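Local coordinates for putative HpcE protein (Mycolicibacterium smegmatis, PDB 6V77) that is of unassigned function but belongs to the fumarylacetoacetate hydrolase family and holds a zinc ion in a site of acidic residues, at residues 62-76 with 95-107. Sequence-based numbering, arbitrary orientation.
Sequences IGSPAPLPRQVFAVG and VIFTKFVSSITGP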
loop_
_atom_site.group_PDB
_atom_site.type_symbol
_atom_site.label_atom_id
_atom_site.label_comp_id
_atom_site.label_asym_id
_atom_site.label_seq_id
_atom_site.Cartn_x
_atom_site.Cartn_y
_atom_site.Cartn_z
ATOM N N ILE B 62 -3.035 14.741 17.699
ATOM C CA ILE B 62 -1.728 14.380 17.157
ATOM C C ILE B 62 -1.948 13.304 16.103
ATOM O O ILE B 62 -2.389 12.194 16.418
ATOM C CB ILE B 62 -0.768 13.892 18.255
ATOM C CG1 ILE B 62 -0.581 14.951 19.350
ATOM C CG2 ILE B 62 0.566 13.488 17.626
ATOM C CD1 ILE B 62 0.454 14.566 20.443
ATOM N N GLY B 63 -1.660 13.637 14.842
ATOM C CA GLY B 63 -1.762 12.677 13.762
ATOM C C GLY B 63 -0.448 11.970 13.516
ATOM O O GLY B 63 0.583 12.275 14.118
ATOM N N SER B 64 -0.487 10.996 12.610
ATOM C CA SER B 64 0.768 10.396 12.183
ATOM C C SER B 64 1.643 11.466 11.543
ATOM O O SER B 64 1.138 12.315 10.790
ATOM C CB SER B 64 0.538 9.270 11.177
ATOM O OG SER B 64 1.774 8.945 10.553
ATOM N N PRO B 65 2.954 11.464 11.806
ATOM C CA PRO B 65 3.831 12.400 11.089
ATOM C C PRO B 65 3.898 12.118 9.592
ATOM O O PRO B 65 4.308 13.002 8.831
ATOM C CB PRO B 65 5.198 12.215 11.771
ATOM C CG PRO B 65 5.121 10.867 12.442
ATOM C CD PRO B 65 3.671 10.624 12.785
ATOM N N ALA B 66 3.502 10.920 9.154
ATOM C CA ALA B 66 3.371 10.574 7.738
ATOM C C ALA B 66 1.993 9.948 7.591
ATOM O O ALA B 66 1.841 8.722 7.674
ATOM C CB ALA B 66 4.480 9.633 7.280
ATOM N N PRO B 67 0.952 10.764 7.412
ATOM C CA PRO B 67 -0.413 10.218 7.453
ATOM C C PRO B 67 -0.868 9.578 6.140
ATOM O O PRO B 67 -1.824 8.789 6.161
ATOM C CB PRO B 67 -1.264 11.450 7.786
ATOM C CG PRO B 67 -0.493 12.599 7.197
ATOM C CD PRO B 67 0.970 12.239 7.352
ATOM N N LEU B 68 -0.229 9.875 5.003
ATOM C CA LEU B 68 -0.671 9.314 3.717
ATOM C C LEU B 68 0.528 8.886 2.866
ATOM O O LEU B 68 0.736 9.381 1.748
ATOM C CB LEU B 68 -1.556 10.313 2.971
ATOM C CG LEU B 68 -2.294 9.744 1.739
ATOM C CD1 LEU B 68 -3.110 8.477 2.040
ATOM C CD2 LEU B 68 -3.175 10.793 1.071
ATOM N N PRO B 69 1.317 7.929 3.352
ATOM C CA PRO B 69 2.455 7.457 2.560
ATOM C C PRO B 69 1.967 6.759 1.295
ATOM O O PRO B 69 0.950 6.069 1.298
ATOM C CB PRO B 69 3.181 6.486 3.500
ATOM C CG PRO B 69 2.105 6.052 4.496
ATOM C CD PRO B 69 1.197 7.228 4.651
ATOM N N ARG B 70 2.708 6.960 0.201
ATOM C CA ARG B 70 2.378 6.252 -1.033
ATOM C C ARG B 70 2.568 4.747 -0.886
ATOM O O ARG B 70 1.795 3.961 -1.451
ATOM C CB ARG B 70 3.229 6.810 -2.171
ATOM C CG ARG B 70 2.793 8.221 -2.504
ATOM C CD ARG B 70 3.859 8.983 -3.276
ATOM N NE ARG B 70 3.805 8.673 -4.688
ATOM C CZ ARG B 70 4.502 9.336 -5.615
ATOM N NH1 ARG B 70 5.296 10.344 -5.261
ATOM N NH2 ARG B 70 4.405 8.998 -6.893
ATOM N N GLN B 71 3.610 4.329 -0.161
ATOM C CA GLN B 71 3.911 2.923 0.053
ATOM C C GLN B 71 4.238 2.745 1.523
ATOM O O GLN B 71 4.919 3.595 2.103
ATOM C CB GLN B 71 5.107 2.462 -0.793
ATOM C CG GLN B 71 4.842 2.609 -2.293
ATOM C CD GLN B 71 6.066 2.320 -3.157
ATOM O OE1 GLN B 71 5.967 1.577 -4.145
ATOM N NE2 GLN B 71 7.218 2.896 -2.798
ATOM N N VAL B 72 3.745 1.653 2.110
ATOM C CA VAL B 72 4.044 1.275 3.496
ATOM C C VAL B 72 4.699 -0.090 3.455
ATOM O O VAL B 72 4.093 -1.061 2.974
ATOM C CB VAL B 72 2.775 1.210 4.358
ATOM C CG1 VAL B 72 3.119 0.704 5.771
ATOM C CG2 VAL B 72 2.064 2.556 4.391
ATOM N N PHE B 73 5.893 -0.188 4.001
ATOM C CA PHE B 73 6.598 -1.460 4.073
ATOM C C PHE B 73 6.628 -1.918 5.514
ATOM O O PHE B 73 7.144 -1.208 6.380
ATOM C CB PHE B 73 8.011 -1.315 3.527
ATOM C CG PHE B 73 8.014 -0.811 2.137
ATOM C CD1 PHE B 73 7.777 -1.671 1.081
ATOM C CD2 PHE B 73 8.159 0.547 1.887
ATOM C CE1 PHE B 73 7.743 -1.213 -0.240
ATOM C CE2 PHE B 73 8.145 1.028 0.550
ATOM C CZ PHE B 73 7.909 0.147 -0.505
ATOM N N ALA B 74 6.100 -3.100 5.770
ATOM C CA ALA B 74 6.134 -3.645 7.127
ATOM C C ALA B 74 6.984 -4.903 7.107
ATOM O O ALA B 74 6.826 -5.748 6.220
ATOM C CB ALA B 74 4.728 -3.930 7.638
ATOM N N VAL B 75 7.883 -5.019 8.075
ATOM C CA VAL B 75 8.906 -6.051 8.090
ATOM C C VAL B 75 8.543 -7.055 9.175
ATOM O O VAL B 75 8.255 -6.665 10.313
ATOM C CB VAL B 75 10.290 -5.434 8.337
ATOM C CG1 VAL B 75 11.362 -6.511 8.398
ATOM C CG2 VAL B 75 10.604 -4.382 7.236
ATOM N N GLY B 76 8.517 -8.341 8.813
ATOM C CA GLY B 76 8.336 -9.401 9.784
ATOM C C GLY B 76 9.674 -9.986 10.218
ATOM O O GLY B 76 10.689 -9.789 9.566
ATOM N N VAL B 95 11.389 -10.149 5.451
ATOM C CA VAL B 95 10.016 -10.567 5.182
ATOM C C VAL B 95 9.178 -9.299 5.064
ATOM O O VAL B 95 9.104 -8.517 6.015
ATOM C CB VAL B 95 9.492 -11.468 6.312
ATOM C CG1 VAL B 95 8.049 -11.852 6.057
ATOM C CG2 VAL B 95 10.368 -12.710 6.471
ATOM N N ILE B 96 8.576 -9.062 3.896
ATOM C CA ILE B 96 7.969 -7.764 3.608
ATOM C C ILE B 96 6.471 -7.924 3.353
ATOM O O ILE B 96 6.053 -8.731 2.511
ATOM C CB ILE B 96 8.649 -7.070 2.409
ATOM C CG1 ILE B 96 10.160 -6.875 2.677
ATOM C CG2 ILE B 96 7.935 -5.755 2.106
ATOM C CD1 ILE B 96 10.501 -5.990 3.887
ATOM N N PHE B 97 5.671 -7.120 4.051
ATOM C CA PHE B 97 4.241 -7.022 3.785
ATOM C C PHE B 97 3.856 -5.555 3.941
ATOM O O PHE B 97 4.710 -4.664 3.943
ATOM C CB PHE B 97 3.428 -7.965 4.690
ATOM C CG PHE B 97 3.830 -7.917 6.122
ATOM C CD1 PHE B 97 3.216 -7.040 6.993
ATOM C CD2 PHE B 97 4.820 -8.755 6.608
ATOM C CE1 PHE B 97 3.596 -6.993 8.335
ATOM C CE2 PHE B 97 5.209 -8.702 7.946
ATOM C CZ PHE B 97 4.601 -7.827 8.804
ATOM N N THR B 98 2.564 -5.270 4.022
ATOM C CA THR B 98 2.179 -3.870 4.132
ATOM C C THR B 98 1.179 -3.718 5.270
ATOM O O THR B 98 0.657 -4.695 5.811
ATOM C CB THR B 98 1.604 -3.323 2.802
ATOM O OG1 THR B 98 1.573 -1.885 2.856
ATOM C CG2 THR B 98 0.187 -3.874 2.546
ATOM N N LYS B 99 0.969 -2.474 5.670
ATOM C CA LYS B 99 -0.117 -2.105 6.569
ATOM C C LYS B 99 -0.886 -1.022 5.825
ATOM O O LYS B 99 -0.329 0.046 5.538
ATOM C CB LYS B 99 0.430 -1.637 7.923
ATOM C CG LYS B 99 0.988 -2.803 8.763
ATOM C CD LYS B 99 1.955 -2.362 9.888
ATOM C CE LYS B 99 1.235 -1.672 11.033
ATOM N NZ LYS B 99 0.162 -2.500 11.653
ATOM N N PHE B 100 -2.128 -1.324 5.445
ATOM C CA PHE B 100 -2.831 -0.444 4.511
ATOM C C PHE B 100 -3.051 0.932 5.128
ATOM O O PHE B 100 -3.238 1.058 6.341
ATOM C CB PHE B 100 -4.150 -1.091 4.079
ATOM C CG PHE B 100 -3.950 -2.314 3.206
ATOM C CD1 PHE B 100 -3.500 -2.162 1.885
ATOM C CD2 PHE B 100 -4.138 -3.592 3.703
ATOM C CE1 PHE B 100 -3.291 -3.267 1.080
ATOM C CE2 PHE B 100 -3.933 -4.709 2.897
ATOM C CZ PHE B 100 -3.504 -4.539 1.581
ATOM N N VAL B 101 -2.973 1.972 4.287
ATOM C CA VAL B 101 -2.909 3.339 4.799
ATOM C C VAL B 101 -4.154 3.740 5.592
ATOM O O VAL B 101 -4.059 4.586 6.490
ATOM C CB VAL B 101 -2.621 4.333 3.637
ATOM C CG1 VAL B 101 -3.855 4.607 2.779
ATOM C CG2 VAL B 101 -2.028 5.621 4.171
ATOM N N SER B 102 -5.311 3.123 5.333
ATOM C CA SER B 102 -6.500 3.458 6.106
ATOM C C SER B 102 -6.357 3.102 7.587
ATOM O O SER B 102 -7.143 3.607 8.385
ATOM C CB SER B 102 -7.758 2.759 5.564
ATOM O OG SER B 102 -7.591 1.355 5.499
ATOM N N SER B 103 -5.384 2.257 7.953
ATOM C CA SER B 103 -5.143 1.874 9.345
ATOM C C SER B 103 -4.174 2.800 10.059
ATOM O O SER B 103 -3.970 2.644 11.268
ATOM C CB SER B 103 -4.585 0.446 9.423
ATOM O OG SER B 103 -3.263 0.399 8.904
ATOM N N ILE B 104 -3.547 3.731 9.349
ATOM C CA ILE B 104 -2.542 4.588 9.967
ATOM C C ILE B 104 -3.247 5.701 10.726
ATOM O O ILE B 104 -4.166 6.345 10.204
ATOM C CB ILE B 104 -1.578 5.147 8.907
ATOM C CG1 ILE B 104 -0.652 4.029 8.421
ATOM C CG2 ILE B 104 -0.768 6.344 9.478
ATOM C CD1 ILE B 104 0.310 4.452 7.311
ATOM N N THR B 105 -2.832 5.912 11.969
ATOM C CA THR B 105 -3.327 7.006 12.787
ATOM C C THR B 105 -2.145 7.612 13.528
ATOM O O THR B 105 -1.020 7.109 13.463
ATOM C CB THR B 105 -4.362 6.531 13.808
ATOM O OG1 THR B 105 -3.693 5.696 14.750
ATOM C CG2 THR B 105 -5.492 5.728 13.128
ATOM N N GLY B 106 -2.413 8.684 14.259
ATOM C CA GLY B 106 -1.481 9.154 15.257
ATOM C C GLY B 106 -1.644 8.318 16.515
ATOM O O GLY B 106 -2.284 7.267 16.505
ATOM N N PRO B 107 -1.058 8.766 17.611
ATOM C CA PRO B 107 -1.135 8.028 18.889
ATOM C C PRO B 107 -2.468 8.254 19.593
ATOM O O PRO B 107 -2.553 8.886 20.651
ATOM C CB PRO B 107 0.057 8.600 19.662
ATOM C CG PRO B 107 0.224 9.989 19.144
ATOM C CD PRO B 107 -0.142 9.921 17.679
HETATM O O HOH W 1 -3.315 8.933 8.830
HETATM O O HOH W 2 1.691 0.255 0.640
HETATM O O HOH W 3 12.618 -9.830 8.091
#
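The ring of F97 lies against the backbone of 72-76, with A74 O above its centre, 3.5 Å from the plane. A74 CB meets the ring at CE1, only 3.3 Å away, and G76 N comes up obliquely to CE2. With chi1 at 46°, CG of F97 sits between its own N and carbonyl carbon, which folds the ring back over the neighbouring strand. The F73 ring, on the other side of the sheet, takes I96 CG2 at its edge, and T98 CG2 sits over one face of the F100 ring, offset toward the rim.

Strands 72-76 and 95-97 form an antiparallel pair in the mixed sheet of the FAH-family domain. A74 and F97 are a hydrogen-bonded pair, joined by A74 N to F97 O and F97 N to A74 O. V75 and I96 follow as a non-hydrogen-bonded pair, their side chains side by side. Past the strand, T98 OG1, held opposite the backbone N (chi1 -165°), donates to V72 O at 2.7 Å, and a water joins that hydroxyl to V72 N.

Beyond this the contact turns apolar. I104 CD1 meets P69 CG (3.7 Å) and V72 CG2 tip to tip, V101 CG2 packs on P69 CD (3.6 Å), and I104 CG2 covers S64 CB. At the far end G106 CA makes a CH...O contact with I62 O (3.4 Å), and the P107 and I62 side chains cross at about a right angle.

The F97 side chain comes within about 4 Å of the zinc ion, and K99 NZ salt-bridges D152, a zinc ligand with E121 and E123. Strand 236-238 flanks 72-76 in parallel, helix 33-38 covers P67 and P69, strand 177-185 lies against S64 and I104, and at the dimer interface F73 and F100 meet F100 and F73 of the second subunit.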